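Local coordinates for protein bacteriocin (Streptococcus pyogenes, PDB 2FU2) that probably protects its producer cell against a bacteriocin, as an immunity protein of the enterocin A immunity family, at residues K5-L8 / D9-K13; E40-S44 / L45-K49. All blocks are in the same frame, centred on the assembly; numbering follows the deposited sequence.

Interaction 1 (K5-L8 / D9-K13); sequences KEIL and DALSK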
loop_
_atom_site.group_PDB
_atom_site.type_symbol
_atom_site.label_atom_id
_atom_site.label_comp_id
_atom_site.label_asym_id
_atom_site.label_seq_id
_atom_site.Cartn_x
_atom_site.Cartn_y
_atom_site.Cartn_z
ATOM N N LYS A 5 -11.847 -5.036 1.953
ATOM C CA LYS A 5 -11.247 -5.262 3.276
ATOM C C LYS A 5 -9.829 -5.903 3.310
ATOM O O LYS A 5 -9.012 -5.535 4.137
ATOM C CB LYS A 5 -12.227 -6.050 4.126
ATOM C CG LYS A 5 -13.476 -5.254 4.451
ATOM C CD LYS A 5 -14.685 -6.175 4.391
ATOM C CE LYS A 5 -15.927 -5.569 5.057
ATOM N NZ LYS A 5 -17.120 -6.525 4.911
ATOM N N GLU A 6 -9.560 -6.842 2.405
ATOM C CA GLU A 6 -8.277 -7.525 2.363
ATOM C C GLU A 6 -7.232 -6.492 1.955
ATOM O O GLU A 6 -6.122 -6.479 2.500
ATOM C CB GLU A 6 -8.289 -8.717 1.379
ATOM C CG GLU A 6 -9.218 -9.800 1.804
ATOM C CD GLU A 6 -9.490 -10.917 0.754
ATOM O OE1 GLU A 6 -9.830 -10.612 -0.419
ATOM O OE2 GLU A 6 -9.409 -12.113 1.139
ATOM N N ILE A 7 -7.580 -5.626 1.004
ATOM C CA ILE A 7 -6.638 -4.580 0.578
ATOM C C ILE A 7 -6.417 -3.544 1.713
ATOM O O ILE A 7 -5.263 -3.120 1.979
ATOM C CB ILE A 7 -7.089 -3.932 -0.750
ATOM C CG1 ILE A 7 -7.259 -5.042 -1.821
ATOM C CG2 ILE A 7 -6.132 -2.699 -1.177
ATOM C CD1 ILE A 7 -7.587 -4.552 -3.153
ATOM N N LEU A 8 -7.498 -3.187 2.399
ATOM C CA LEU A 8 -7.407 -2.243 3.504
ATOM C C LEU A 8 -6.524 -2.832 4.602
ATOM O O LEU A 8 -5.597 -2.150 5.089
ATOM C CB LEU A 8 -8.780 -1.884 4.036
ATOM C CG LEU A 8 -8.863 -0.842 5.178
ATOM C CD1 LEU A 8 -8.221 0.545 4.905
ATOM C CD2 LEU A 8 -10.357 -0.617 5.565
ATOM N N ASP A 9 -6.749 -4.114 4.942
ATOM C CA ASP A 9 -5.894 -4.748 5.917
ATOM C C ASP A 9 -4.398 -4.836 5.505
ATOM O O ASP A 9 -3.494 -4.481 6.324
ATOM C CB ASP A 9 -6.430 -6.125 6.297
ATOM C CG ASP A 9 -7.704 -6.049 7.134
ATOM O OD1 ASP A 9 -8.054 -4.943 7.589
ATOM O OD2 ASP A 9 -8.355 -7.104 7.313
ATOM N N ALA A 10 -4.145 -5.287 4.251
ATOM C CA ALA A 10 -2.826 -5.229 3.650
ATOM C C ALA A 10 -2.159 -3.855 3.712
ATOM O O ALA A 10 -0.968 -3.776 4.059
ATOM C CB ALA A 10 -2.844 -5.766 2.196
ATOM N N LEU A 11 -2.875 -2.785 3.384
ATOM C CA LEU A 11 -2.354 -1.402 3.667
ATOM C C LEU A 11 -1.979 -1.188 5.106
ATOM O O LEU A 11 -0.943 -0.533 5.365
ATOM C CB LEU A 11 -3.366 -0.323 3.341
ATOM C CG LEU A 11 -3.455 -0.226 1.840
ATOM C CD1 LEU A 11 -4.788 0.240 1.365
ATOM C CD2 LEU A 11 -2.319 0.714 1.308
ATOM N N SER A 12 -2.775 -1.732 6.043
ATOM C CA SER A 12 -2.540 -1.436 7.463
ATOM C C SER A 12 -1.293 -2.163 7.918
ATOM O O SER A 12 -0.519 -1.636 8.734
ATOM C CB SER A 12 -3.721 -1.844 8.354
ATOM O OG SER A 12 -4.821 -1.030 8.003
ATOM N N LYS A 13 -1.138 -3.386 7.402
ATOM C CA LYS A 13 0.037 -4.212 7.646
ATOM C C LYS A 13 1.297 -3.510 7.172
ATOM O O LYS A 13 2.270 -3.424 7.898
ATOM C CB LYS A 13 -0.091 -5.556 6.953
ATOM C CG LYS A 13 0.841 -6.610 7.615
ATOM C CD LYS A 13 1.019 -7.843 6.778
ATOM C CE LYS A 13 0.396 -8.948 7.439
ATOM N NZ LYS A 13 0.784 -8.716 8.850
#
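Ile-7 and Leu-11, one helical turn apart, form the buried, packed side of this contact: CG2 of Ile-7 lies 4.1 Å from CD1 of Leu-11, the two branched chains meeting at a slant. In Ile-7 the CG2 methyl is placed opposite the backbone N, next to the carbonyl carbon, a setting that carries the methyl toward Leu-11. CD1 of Leu-11 also rests against the backbone, 3.4 Å from Ile-7 O. Both residues also pack on Leu-37 of helix 24-40. Leu-8 turns to that helix too, meeting Ala-34 and Leu-37, while Ala-10, whose side chain is a single methyl, meets Leu-72 and Leu-75 of helix 67-78.

Backbone i+4 to i hydrogen bonds join the two segments, among them Leu-11 N to Ile-7 O at 2.8 Å, nearly straight at 173°. The bond from Ser-12 N to Leu-8 O, 3.0 Å, is more bent, at 138°.

On the solvent side polar side chains face outward and make few side-chain contacts across the segments. The carboxylate of Asp-9 merely lies near the carbonyl of Lys-5, both being acceptors, and the ammonium end of Lys-5 runs away from it. Glu-6 turns back to the helix start, where OE1 accepts from Ser-3 N. Apolar residues inward and charged ones outward make this an amphipathic helix of an all-helical bundle.

Interaction 2 (E40-S44 / L45-K49); sequences EGMSS and LLATK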
loop_
_atom_site.group_PDB
_atom_site.type_symbol
_atom_site.label_atom_id
_atom_site.label_comp_id
_atom_site.label_asym_id
_atom_site.label_seq_id
_atom_site.Cartn_x
_atom_site.Cartn_y
_atom_site.Cartn_z
ATOM N N GLU A 40 -14.379 5.812 0.973
ATOM C CA GLU A 40 -15.154 5.665 -0.271
ATOM C C GLU A 40 -15.253 4.229 -0.778
ATOM O O GLU A 40 -16.031 3.972 -1.696
ATOM C CB GLU A 40 -14.517 6.479 -1.405
ATOM C CG GLU A 40 -14.776 8.001 -1.458
ATOM C CD GLU A 40 -13.838 8.745 -2.465
ATOM O OE1 GLU A 40 -13.107 8.085 -3.255
ATOM O OE2 GLU A 40 -13.849 10.000 -2.468
ATOM N N GLY A 41 -14.461 3.300 -0.249
ATOM C CA GLY A 41 -14.316 2.010 -0.936
ATOM C C GLY A 41 -13.282 1.970 -2.080
ATOM O O GLY A 41 -12.581 2.932 -2.331
HETATM N N MSE A 42 -13.189 0.837 -2.771
HETATM C CA MSE A 42 -12.133 0.576 -3.769
HETATM C C MSE A 42 -12.498 1.142 -5.105
HETATM O O MSE A 42 -13.670 1.276 -5.453
HETATM C CB MSE A 42 -11.932 -0.941 -3.917
HETATM C CG MSE A 42 -10.723 -1.366 -4.640
HETATM SE SE MSE A 42 -9.018 -0.778 -3.785
HETATM C CE MSE A 42 -8.438 -0.134 -5.173
ATOM N N SER A 43 -11.503 1.424 -5.907
ATOM C CA SER A 43 -11.771 1.876 -7.256
ATOM C C SER A 43 -10.542 1.578 -8.081
ATOM O O SER A 43 -9.468 1.374 -7.534
ATOM C CB SER A 43 -12.089 3.383 -7.262
ATOM O OG SER A 43 -11.011 4.098 -6.692
ATOM N N SER A 44 -10.754 1.491 -9.384
ATOM C CA SER A 44 -9.762 1.453 -10.435
ATOM C C SER A 44 -8.668 2.473 -10.176
ATOM O O SER A 44 -7.477 2.127 -10.115
ATOM C CB SER A 44 -10.474 1.857 -11.721
ATOM O OG SER A 44 -9.791 1.440 -12.877
ATOM N N LEU A 45 -9.086 3.731 -10.012
ATOM C CA LEU A 45 -8.196 4.827 -9.715
ATOM C C LEU A 45 -7.301 4.573 -8.509
ATOM O O LEU A 45 -6.073 4.718 -8.587
ATOM C CB LEU A 45 -9.037 6.053 -9.468
ATOM C CG LEU A 45 -8.286 7.341 -9.715
ATOM C CD1 LEU A 45 -7.781 7.380 -11.152
ATOM C CD2 LEU A 45 -9.218 8.525 -9.423
ATOM N N LEU A 46 -7.923 4.184 -7.398
ATOM C CA LEU A 46 -7.232 3.985 -6.136
ATOM C C LEU A 46 -6.226 2.810 -6.252
ATOM O O LEU A 46 -5.116 2.854 -5.705
ATOM C CB LEU A 46 -8.251 3.795 -4.994
ATOM C CG LEU A 46 -7.777 3.534 -3.542
ATOM C CD1 LEU A 46 -6.787 4.559 -3.054
ATOM C CD2 LEU A 46 -8.932 3.543 -2.585
ATOM N N ALA A 47 -6.639 1.781 -6.985
ATOM C CA ALA A 47 -5.822 0.623 -7.235
ATOM C C ALA A 47 -4.538 1.122 -7.872
ATOM O O ALA A 47 -3.444 0.775 -7.452
ATOM C CB ALA A 47 -6.554 -0.324 -8.206
ATOM N N THR A 48 -4.723 1.982 -8.871
ATOM C CA THR A 48 -3.647 2.576 -9.662
ATOM C C THR A 48 -2.706 3.359 -8.824
ATOM O O THR A 48 -1.485 3.163 -8.990
ATOM C CB THR A 48 -4.208 3.425 -10.745
ATOM O OG1 THR A 48 -4.748 2.528 -11.713
ATOM C CG2 THR A 48 -3.096 4.201 -11.458
ATOM N N LYS A 49 -3.270 4.192 -7.909
ATOM C CA LYS A 49 -2.506 4.980 -6.976
ATOM C C LYS A 49 -1.713 4.132 -5.994
ATOM O O LYS A 49 -0.547 4.388 -5.784
ATOM C CB LYS A 49 -3.347 6.009 -6.228
ATOM C CG LYS A 49 -4.075 6.994 -7.103
ATOM C CD LYS A 49 -4.935 7.909 -6.242
ATOM C CE LYS A 49 -5.879 8.788 -7.092
ATOM N NZ LYS A 49 -5.262 9.399 -8.352
#
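Ser-43 and Leu-46 open the polar part of this contact, which starts helix 44-60. Ser-43 is the N-cap: its OG accepts from Leu-46 N at 3.2 Å, with an N-H...O angle of 156°. OG stands between the backbone N and the carbonyl carbon (chi1 57°), a position that turns it over the first turn of the helix. Serine suits the N-cap because its short side chain carries a hydroxyl that can bend back to accept an N-H there. The main chain follows with Ala-47 N donating to Ser-43 O at 2.9 Å. Ser-44 O is gripped twice by Thr-48, by N at 3.0 Å and by OG1 at 3.2 Å; the hydroxyl comes from above the carbonyl plane, 36° out of it.

The apolar part belongs to selenomethionine Met-42. Its flexible, unbranched chain bends at chi2 and chi3 to lay CE over the helix start, near Ala-47 CB and Leu-46 CB; the short Se-C bond leaves the exact placing of CE doubtful. The small Ala-47 presents only a methyl to it. Met-42 and Leu-46 both continue onto Leu-37 of helix 24-40.

Gly-41, with positive phi, is the first residue past that helix; a CB here would press on the carbonyl O of Glu-40. Together, the serine cap satisfies an amide that lacks a preceding helical carbonyl, while the selenomethionine covers the apolar side of the same turn.

In the fold
The centres of interactions 1 and 2 lie about 13 Å apart, and the two meet directly where Ile-7 CD1 packs against Met-42 SE at 4.1 Å. Interaction 1 is a run within helix 4-15; interaction 2 is the turn from helix 24-40 into helix 44-60. Helix 24-40 connects them, since Leu-37 touches Ile-7, Leu-8 and Leu-11 on one hand and Met-42 and Leu-46 on the other. A polar tie adds to this: Met-42 N donates to Glu-4 OE2, from the first residue of helix 4-15. The start of helix 4-15 thus lies beside the turn of interaction 2, interaction 1 being partly buried and interaction 2 nearer the surface.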